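Local coordinates for crispr-associated protein Cas5, dvulg subtype (Xanthomonas oryzae pv. oryzae, PDB 3VZI) that probably acts as the Cas5d endoribonuclease of the CRISPR microbial immune system, processing CRISPR RNA, at residues Trp53-Ile58 with Ile118-Glu123; Ser29-Thr34 with Ile64-Ile69; Arg185-Met190 with Ala207-Gly212. All blocks are in the same frame, centred on the assembly; numbering follows the deposited sequence.

Contact 1: Trp53-Ile58 with Ile118-Glu123; sequences WVVDSI and IAAHFE
His121 and Asp56 meet on the face of the sheet that also carries Val54, Ser57 and Ala119. His121 CG stands between the backbone N and the carbonyl carbon (chi1 62°), which turns the imidazole across toward strand 53-58. His121 ND1 gives a hydrogen bond of 2.9 Å to Asp56 OD2, on its syn lone pair. Ring and carboxylate are nearly coplanar, 11° apart, although OD2 lies somewhat off the ring plane. Val54 lies over one face of the imidazole, its CB offset toward the rim, and Val54 CG1 reaches His121 CE1 at 3.7 Å. The other ring nitrogen, His121 NE2, makes a weak hydrogen bond to Glu123 OE1.

The other face is apolar. Trp53 and Phe122 form an edge-to-face pair with planes at 78°. Phe122 CD1 comes over a face of the indole and lies 3.8 Å from Trp53 CH2. Trp53 NE1 is hydrogen-bonded to His46 O. Next along, Trp53 CE3 packs on Ala120 CB at 4.1 Å. Helix 35-45 covers Trp53 and Ala120, and helix 134-146 covers Phe122.

Between the faces runs an antiparallel ladder, with Val54 and His121 bonded both ways. Ala119 O accepts two N-H groups, from Asp56 at 2.8 Å and from Ser57 at 3.1 Å. This is a classic beta bulge, and it puts Asp56 beside His121. The two strands are neighbours in an antiparallel sheet of order 4-1-3-2, extended by strand 213-215 beside strand 51-60, with two helices on one face, the ferredoxin-like arrangement of RRM domains.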
loop_
_atom_site.group_PDB
_atom_site.type_symbol
_atom_site.label_atom_id
_atom_site.label_comp_id
_atom_site.label_asym_id
_atom_site.label_seq_id
_atom_site.Cartn_x
_atom_site.Cartn_y
_atom_site.Cartn_z
ATOM N N TRP A 53 -2.309 14.863 -2.380
ATOM C CA TRP A 53 -2.316 14.162 -1.102
ATOM C C TRP A 53 -0.947 13.961 -0.585
ATOM O O TRP A 53 -0.097 13.424 -1.294
ATOM C CB TRP A 53 -2.953 12.808 -1.273
ATOM C CG TRP A 53 -4.431 12.905 -1.201
ATOM C CD1 TRP A 53 -5.327 12.758 -2.219
ATOM C CD2 TRP A 53 -5.228 13.226 -0.019
ATOM N NE1 TRP A 53 -6.600 12.923 -1.762
ATOM C CE2 TRP A 53 -6.609 13.211 -0.450
ATOM C CE3 TRP A 53 -4.938 13.504 1.303
ATOM C CZ2 TRP A 53 -7.646 13.469 0.408
ATOM C CZ3 TRP A 53 -5.996 13.761 2.169
ATOM C CH2 TRP A 53 -7.320 13.744 1.728
ATOM N N VAL A 54 -0.714 14.387 0.648
ATOM C CA VAL A 54 0.560 14.125 1.319
ATOM C C VAL A 54 0.328 13.266 2.549
ATOM O O VAL A 54 -0.430 13.663 3.428
ATOM C CB VAL A 54 1.291 15.437 1.687
ATOM C CG1 VAL A 54 2.291 15.230 2.807
ATOM C CG2 VAL A 54 1.999 16.015 0.468
ATOM N N VAL A 55 0.986 12.104 2.603
ATOM C CA VAL A 55 0.939 11.191 3.744
ATOM C C VAL A 55 1.943 11.611 4.800
ATOM O O VAL A 55 3.122 11.745 4.500
ATOM C CB VAL A 55 1.230 9.741 3.312
ATOM C CG1 VAL A 55 1.355 8.827 4.509
ATOM C CG2 VAL A 55 0.113 9.233 2.414
ATOM N N ASP A 56 1.473 11.807 6.037
ATOM C CA ASP A 56 2.299 12.291 7.145
ATOM C C ASP A 56 2.756 11.154 8.047
ATOM O O ASP A 56 3.901 11.157 8.541
ATOM C CB ASP A 56 1.511 13.276 7.992
ATOM C CG ASP A 56 0.831 14.368 7.161
ATOM O OD1 ASP A 56 1.528 15.125 6.483
ATOM O OD2 ASP A 56 -0.409 14.489 7.195
ATOM N N SER A 57 1.858 10.198 8.311
ATOM C CA SER A 57 2.219 9.045 9.141
ATOM C C SER A 57 1.295 7.854 8.961
ATOM O O SER A 57 0.159 7.998 8.549
ATOM C CB SER A 57 2.295 9.433 10.600
ATOM O OG SER A 57 1.019 9.336 11.180
ATOM N N ILE A 58 1.819 6.671 9.245
ATOM C CA ILE A 58 1.077 5.413 9.162
ATOM C C ILE A 58 1.132 4.775 10.547
ATOM O O ILE A 58 2.180 4.751 11.167
ATOM C CB ILE A 58 1.771 4.462 8.182
ATOM C CG1 ILE A 58 1.589 4.960 6.744
ATOM C CG2 ILE A 58 1.295 3.018 8.345
ATOM C CD1 ILE A 58 2.842 4.754 5.917
ATOM N N ILE A 118 -4.184 5.827 8.327
ATOM C CA ILE A 118 -3.367 6.715 7.513
ATOM C C ILE A 118 -3.622 8.149 7.970
ATOM O O ILE A 118 -4.777 8.579 8.050
ATOM C CB ILE A 118 -3.752 6.604 6.023
ATOM C CG1 ILE A 118 -3.975 5.143 5.615
ATOM C CG2 ILE A 118 -2.777 7.374 5.130
ATOM C CD1 ILE A 118 -2.938 4.534 4.712
ATOM N N ALA A 119 -2.570 8.899 8.281
ATOM C CA ALA A 119 -2.736 10.321 8.621
ATOM C C ALA A 119 -2.127 11.126 7.502
ATOM O O ALA A 119 -0.908 11.039 7.271
ATOM C CB ALA A 119 -2.054 10.655 9.915
ATOM N N ALA A 120 -2.963 11.905 6.807
ATOM C CA ALA A 120 -2.530 12.625 5.639
ATOM C C ALA A 120 -3.222 13.960 5.584
ATOM O O ALA A 120 -4.138 14.214 6.349
ATOM C CB ALA A 120 -2.906 11.830 4.414
ATOM N N HIS A 121 -2.802 14.799 4.646
ATOM C CA HIS A 121 -3.524 16.005 4.292
ATOM C C HIS A 121 -3.255 16.244 2.832
ATOM O O HIS A 121 -2.403 15.563 2.249
ATOM C CB HIS A 121 -3.064 17.199 5.137
ATOM C CG HIS A 121 -1.626 17.557 4.943
ATOM N ND1 HIS A 121 -0.628 16.985 5.665
ATOM C CD2 HIS A 121 -1.019 18.456 4.064
ATOM C CE1 HIS A 121 0.566 17.488 5.252
ATOM N NE2 HIS A 121 0.322 18.390 4.270
ATOM N N PHE A 122 -3.975 17.188 2.216
ATOM C CA PHE A 122 -3.606 17.633 0.865
ATOM C C PHE A 122 -3.185 19.078 0.826
ATOM O O PHE A 122 -3.596 19.879 1.675
ATOM C CB PHE A 122 -4.728 17.408 -0.155
ATOM C CG PHE A 122 -6.027 18.109 0.177
ATOM C CD1 PHE A 122 -7.018 17.453 0.912
ATOM C CD2 PHE A 122 -6.277 19.402 -0.296
ATOM C CE1 PHE A 122 -8.215 18.082 1.185
ATOM C CE2 PHE A 122 -7.475 20.026 -0.029
ATOM C CZ PHE A 122 -8.441 19.371 0.718
ATOM N N GLU A 123 -2.362 19.399 -0.165
ATOM C CA GLU A 123 -2.005 20.775 -0.477
ATOM C C GLU A 123 -2.630 21.103 -1.837
ATOM O O GLU A 123 -2.667 20.239 -2.727
ATOM C CB GLU A 123 -0.477 20.961 -0.499
ATOM C CG GLU A 123 0.189 20.902 0.880
ATOM C CD GLU A 123 1.678 20.477 0.856
ATOM O OE1 GLU A 123 2.057 19.512 1.570
ATOM O OE2 GLU A 123 2.485 21.117 0.136
#

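Contact 2: Ser29-Thr34 with Ile64-Ile69; sequences SYDIIT and ICFESI
Ser29 OG is held twice, while the same side chain touches Phe66 through its CB. The hydroxyl gives a 2.7 Å bond to Tyr30 O, reaching that oxygen in the carbonyl plane, on a lone pair. It is also hydrogen-bonded to Phe18 N. With OG anti to the backbone N (chi1 -174°), Ser29 OG lies beside its own carbonyl carbon, within range of the next carbonyl. The contact is a loop packed against the residues around strand 66-69, within the RRM-type fold of a Cas5 protein. Residues 29-34 link the short strand 27-28 to helix 35-45. Residues 64-69 run from a loop through the short strand 66-69, which pairs with strand 108-112.

The two segments meet by packing alone. Phe66 takes the largest share, with the tip of its ring. Phe66 CE1 lies 3.4 Å from Ser29 O, which comes obliquely to the ring. Ser29 CB is at the ring edge, in plane, 4.0 Å from the same CE1. Asp31 OD1 also comes to the edge and is 3.7 Å from Phe66 CZ. The carboxylate is turned 67° from the ring, and the two side chains cross at about a right angle. Ser29 and Phe66 both touch Leu111 of strand 108-112.

Ile64 packs on the middle of the loop. Its CG1, anti to its own carbonyl carbon, points at the backbone of Asp31. Ile64 CG1 stands 3.7 Å from Asp31 O, and Ile64 CG2 is 4.0 Å from Asp31 OD2. Farther out, the branch methyl Ile32 CG2 meets the terminal methyl Ile64 CD1 at 4.2 Å.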
loop_
_atom_site.group_PDB
_atom_site.type_symbol
_atom_site.label_atom_id
_atom_site.label_comp_id
_atom_site.label_asym_id
_atom_site.label_seq_id
_atom_site.Cartn_x
_atom_site.Cartn_y
_atom_site.Cartn_z
ATOM N N SER A 29 5.895 -8.961 -0.263
ATOM C CA SER A 29 5.457 -7.720 0.360
ATOM C C SER A 29 6.432 -7.093 1.329
ATOM O O SER A 29 7.061 -7.781 2.144
ATOM C CB SER A 29 4.179 -7.935 1.129
ATOM O OG SER A 29 3.712 -6.677 1.595
ATOM N N TYR A 30 6.533 -5.774 1.250
ATOM C CA TYR A 30 7.076 -4.965 2.351
ATOM C C TYR A 30 6.324 -5.271 3.640
ATOM O O TYR A 30 5.166 -5.679 3.588
ATOM C CB TYR A 30 6.884 -3.490 2.048
ATOM C CG TYR A 30 7.900 -2.896 1.117
ATOM C CD1 TYR A 30 9.265 -2.967 1.416
ATOM C CD2 TYR A 30 7.502 -2.241 -0.068
ATOM C CE1 TYR A 30 10.213 -2.406 0.583
ATOM C CE2 TYR A 30 8.437 -1.646 -0.898
ATOM C CZ TYR A 30 9.786 -1.730 -0.563
ATOM O OH TYR A 30 10.744 -1.172 -1.371
ATOM N N ASP A 31 6.981 -5.061 4.782
ATOM C CA ASP A 31 6.401 -5.348 6.098
ATOM C C ASP A 31 5.183 -4.508 6.418
ATOM O O ASP A 31 4.353 -4.933 7.230
ATOM C CB ASP A 31 7.412 -5.087 7.207
ATOM C CG ASP A 31 8.482 -6.150 7.306
ATOM O OD1 ASP A 31 8.923 -6.672 6.255
ATOM O OD2 ASP A 31 8.920 -6.430 8.453
ATOM N N ILE A 32 5.096 -3.301 5.849
ATOM C CA ILE A 32 3.953 -2.417 6.088
ATOM C C ILE A 32 3.563 -1.664 4.810
ATOM O O ILE A 32 4.380 -1.552 3.880
ATOM C CB ILE A 32 4.253 -1.380 7.201
ATOM C CG1 ILE A 32 5.322 -0.367 6.729
ATOM C CG2 ILE A 32 4.660 -2.076 8.483
ATOM C CD1 ILE A 32 5.403 0.911 7.543
ATOM N N ILE A 33 2.337 -1.127 4.765
ATOM C CA ILE A 33 1.931 -0.247 3.649
ATOM C C ILE A 33 2.986 0.843 3.439
ATOM O O ILE A 33 3.535 1.408 4.419
ATOM C CB ILE A 33 0.533 0.388 3.904
ATOM C CG1 ILE A 33 -0.018 1.113 2.651
ATOM C CG2 ILE A 33 0.539 1.240 5.182
ATOM C CD1 ILE A 33 -1.407 1.752 2.815
ATOM N N THR A 34 3.296 1.088 2.165
ATOM C CA THR A 34 4.184 2.167 1.738
ATOM C C THR A 34 3.410 3.468 1.688
ATOM O O THR A 34 2.151 3.443 1.563
ATOM C CB THR A 34 4.668 1.902 0.308
ATOM O OG1 THR A 34 3.541 1.867 -0.585
ATOM C CG2 THR A 34 5.471 0.603 0.199
ATOM N N ILE A 64 2.787 -7.964 12.161
ATOM C CA ILE A 64 3.320 -8.260 10.850
ATOM C C ILE A 64 3.479 -9.764 10.671
ATOM O O ILE A 64 4.374 -10.334 11.256
ATOM C CB ILE A 64 4.656 -7.539 10.716
ATOM C CG1 ILE A 64 4.402 -6.032 10.728
ATOM C CG2 ILE A 64 5.348 -7.926 9.432
ATOM C CD1 ILE A 64 5.566 -5.183 11.179
ATOM N N CYS A 65 2.594 -10.399 9.891
ATOM C CA CYS A 65 2.668 -11.836 9.582
ATOM C C CYS A 65 2.595 -12.056 8.090
ATOM O O CYS A 65 1.854 -11.371 7.409
ATOM C CB CYS A 65 1.511 -12.628 10.193
ATOM S SG CYS A 65 0.841 -11.975 11.727
ATOM N N PHE A 66 3.313 -13.057 7.587
ATOM C CA PHE A 66 3.351 -13.305 6.162
ATOM C C PHE A 66 2.701 -14.632 5.853
ATOM O O PHE A 66 2.398 -15.389 6.757
ATOM C CB PHE A 66 4.799 -13.243 5.638
ATOM C CG PHE A 66 5.347 -11.850 5.564
ATOM C CD1 PHE A 66 5.040 -11.020 4.474
ATOM C CD2 PHE A 66 6.119 -11.337 6.600
ATOM C CE1 PHE A 66 5.512 -9.709 4.409
ATOM C CE2 PHE A 66 6.586 -10.015 6.543
ATOM C CZ PHE A 66 6.288 -9.203 5.446
ATOM N N GLU A 67 2.486 -14.910 4.571
ATOM C CA GLU A 67 1.862 -16.140 4.136
ATOM C C GLU A 67 2.281 -16.384 2.695
ATOM O O GLU A 67 2.251 -15.464 1.880
ATOM C CB GLU A 67 0.347 -16.007 4.227
ATOM C CG GLU A 67 -0.425 -17.310 4.304
ATOM C CD GLU A 67 -1.927 -17.084 4.364
ATOM O OE1 GLU A 67 -2.338 -15.911 4.301
ATOM O OE2 GLU A 67 -2.700 -18.068 4.450
ATOM N N SER A 68 2.702 -17.616 2.390
ATOM C CA SER A 68 2.928 -17.998 1.006
ATOM C C SER A 68 1.642 -18.459 0.354
ATOM O O SER A 68 0.945 -19.335 0.867
ATOM C CB SER A 68 4.023 -19.043 0.862
ATOM O OG SER A 68 5.275 -18.397 0.762
ATOM N N ILE A 69 1.364 -17.852 -0.799
ATOM C CA ILE A 69 0.078 -17.948 -1.496
ATOM C C ILE A 69 0.224 -18.126 -3.027
ATOM O O ILE A 69 1.110 -17.530 -3.647
ATOM C CB ILE A 69 -0.777 -16.729 -1.090
ATOM C CG1 ILE A 69 -1.656 -17.128 0.089
ATOM C CG2 ILE A 69 -1.582 -16.144 -2.243
ATOM C CD1 ILE A 69 -1.746 -16.067 1.161
#

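Contact 3: Arg185-Met190 with Ala207-Gly212; sequences RDLGWM and ARMVDG
Arg185 and Met209 lie side by side in a beta hairpin formed by strands 184-194 and 202-210. Arg185 CB sits 4.0 Å from Met209 O. From there the chain runs extended from CG to NE (chi2 -176°, chi3 -166°). Arg185 CD meets the methyl Met209 CE at 3.5 Å, where the Met209 chain bends at chi3. Arg185 NE is 4.2 Å from that methyl, which lies at the edge of the guanidinium. At the tip, Arg185 NH2 makes a weak hydrogen bond to Pro179 O.

The two backbones bond both ways at this pair. Farther along, Leu187 and Gly188 both face Ala207, a classic beta bulge. Ala207 O takes Leu187 N at 3.1 Å, from above the carbonyl plane, and Gly188 N more weakly. Ala207 N returns a bond to Gly188 O. On the outer face the charges pair within the hairpin, Asp186 with Arg206 and Arg208 with Glu184.

On the face with Ala207, apolar groups lie beside Arg185: Leu187 and Met209 rest on Val214 of strand 213-215. Ala207 CB touches two side chains, 3.8 Å from Leu187 CD1 and 3.5 Å from Met190 SD.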
loop_
_atom_site.group_PDB
_atom_site.type_symbol
_atom_site.label_atom_id
_atom_site.label_comp_id
_atom_site.label_asym_id
_atom_site.label_seq_id
_atom_site.Cartn_x
_atom_site.Cartn_y
_atom_site.Cartn_z
ATOM N N ARG A 185 11.450 0.468 16.475
ATOM C CA ARG A 185 11.821 -0.659 15.641
ATOM C C ARG A 185 12.319 -0.134 14.332
ATOM O O ARG A 185 11.712 0.762 13.740
ATOM C CB ARG A 185 10.646 -1.600 15.408
ATOM C CG ARG A 185 10.243 -2.385 16.635
ATOM C CD ARG A 185 9.133 -3.401 16.340
ATOM N NE ARG A 185 8.502 -3.921 17.563
ATOM C CZ ARG A 185 9.013 -4.888 18.331
ATOM N NH1 ARG A 185 10.165 -5.480 18.024
ATOM N NH2 ARG A 185 8.363 -5.279 19.419
ATOM N N ASP A 186 13.431 -0.674 13.871
ATOM C CA ASP A 186 13.940 -0.265 12.575
ATOM C C ASP A 186 13.393 -1.233 11.533
ATOM O O ASP A 186 13.698 -2.406 11.571
ATOM C CB ASP A 186 15.473 -0.185 12.574
ATOM C CG ASP A 186 16.038 0.084 11.194
ATOM O OD1 ASP A 186 15.508 0.987 10.510
ATOM O OD2 ASP A 186 16.995 -0.620 10.780
ATOM N N LEU A 187 12.532 -0.743 10.646
ATOM C CA LEU A 187 11.987 -1.552 9.534
ATOM C C LEU A 187 12.869 -1.460 8.292
ATOM O O LEU A 187 12.656 -2.164 7.328
ATOM C CB LEU A 187 10.595 -1.068 9.156
ATOM C CG LEU A 187 9.514 -0.870 10.216
ATOM C CD1 LEU A 187 8.375 -0.080 9.588
ATOM C CD2 LEU A 187 9.020 -2.230 10.717
ATOM N N GLY A 188 13.858 -0.567 8.344
ATOM C CA GLY A 188 14.866 -0.447 7.316
ATOM C C GLY A 188 14.292 0.211 6.090
ATOM O O GLY A 188 13.200 0.800 6.117
ATOM N N TRP A 189 15.033 0.094 5.004
ATOM C CA TRP A 189 14.739 0.797 3.787
ATOM C C TRP A 189 13.536 0.256 3.089
ATOM O O TRP A 189 13.326 -0.995 3.013
ATOM C CB TRP A 189 15.923 0.749 2.865
ATOM C CG TRP A 189 17.050 1.637 3.286
ATOM C CD1 TRP A 189 18.228 1.256 3.886
ATOM C CD2 TRP A 189 17.160 3.094 3.137
ATOM N NE1 TRP A 189 19.042 2.326 4.098
ATOM C CE2 TRP A 189 18.477 3.457 3.672
ATOM C CE3 TRP A 189 16.340 4.092 2.634
ATOM C CZ2 TRP A 189 18.941 4.770 3.696
ATOM C CZ3 TRP A 189 16.822 5.416 2.663
ATOM C CH2 TRP A 189 18.095 5.742 3.186
ATOM N N MET A 190 12.748 1.201 2.563
ATOM C CA MET A 190 11.551 0.868 1.838
ATOM C C MET A 190 11.137 1.991 0.891
ATOM O O MET A 190 11.563 3.163 1.051
ATOM C CB MET A 190 10.422 0.516 2.817
ATOM C CG MET A 190 9.835 1.671 3.592
ATOM S SD MET A 190 8.606 1.021 4.745
ATOM C CE MET A 190 7.268 0.666 3.584
ATOM N N ALA A 207 12.415 3.353 7.204
ATOM C CA ALA A 207 11.213 3.493 8.022
ATOM C C ALA A 207 11.606 3.139 9.437
ATOM O O ALA A 207 12.391 2.189 9.626
ATOM C CB ALA A 207 10.090 2.593 7.517
ATOM N N ARG A 208 11.110 3.919 10.407
ATOM C CA ARG A 208 11.271 3.614 11.819
ATOM C C ARG A 208 9.898 3.665 12.487
ATOM O O ARG A 208 9.058 4.530 12.190
ATOM C CB ARG A 208 12.285 4.538 12.511
ATOM C CG ARG A 208 12.387 4.275 14.019
ATOM C CD ARG A 208 13.397 5.174 14.743
ATOM N NE ARG A 208 13.009 6.586 14.667
ATOM C CZ ARG A 208 12.710 7.366 15.709
ATOM N NH1 ARG A 208 12.789 6.901 16.960
ATOM N NH2 ARG A 208 12.345 8.634 15.491
ATOM N N MET A 209 9.667 2.711 13.385
ATOM C CA MET A 209 8.348 2.526 13.982
ATOM C C MET A 209 8.463 2.722 15.483
ATOM O O MET A 209 9.310 2.085 16.137
ATOM C CB MET A 209 7.845 1.122 13.666
ATOM C CG MET A 209 6.348 0.917 13.844
ATOM S SD MET A 209 5.836 -0.729 13.284
ATOM C CE MET A 209 6.550 -1.794 14.525
ATOM N N VAL A 210 7.639 3.610 16.030
ATOM C CA VAL A 210 7.616 3.841 17.481
ATOM C C VAL A 210 6.200 3.562 17.996
ATOM O O VAL A 210 5.263 4.295 17.666
ATOM C CB VAL A 210 8.093 5.274 17.825
ATOM C CG1 VAL A 210 7.825 5.637 19.280
ATOM C CG2 VAL A 210 9.565 5.414 17.522
ATOM N N ASP A 211 6.043 2.495 18.784
ATOM C CA ASP A 211 4.715 2.057 19.281
ATOM C C ASP A 211 3.665 1.980 18.147
ATOM O O ASP A 211 2.528 2.418 18.299
ATOM C CB ASP A 211 4.212 2.929 20.458
ATOM C CG ASP A 211 5.138 2.881 21.680
ATOM O OD1 ASP A 211 5.719 1.807 21.955
ATOM O OD2 ASP A 211 5.298 3.914 22.387
ATOM N N GLY A 212 4.056 1.428 17.006
ATOM C CA GLY A 212 3.164 1.356 15.838
ATOM C C GLY A 212 3.280 2.515 14.858
ATOM O O GLY A 212 3.010 2.358 13.656
#

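Contacts 1 and 3 are both antiparallel strand pairs with a classic bulge, but in different sheets. Contact 1 is in the central sheet, with buried aromatic packing under the helices and a histidine-carboxylate bond on the opposite, partly exposed face. Contact 3 is a two-strand hairpin. Its exposed Asp186 and Arg208 pair with charged residues just outside its segments; Ala207, Met209 and Met190 are buried, with Arg185 beside Met209. Contact 2, partly buried, has no strand ladder and depends on van der Waals packing. Its loop 29-34 connects the others. Ile33 packs on Ile58 and Ile118 of contact 1, while Tyr30, Ile32 and Thr34 meet Leu187 or Met190 of contact 3. Contacts 1 and 3 do not touch.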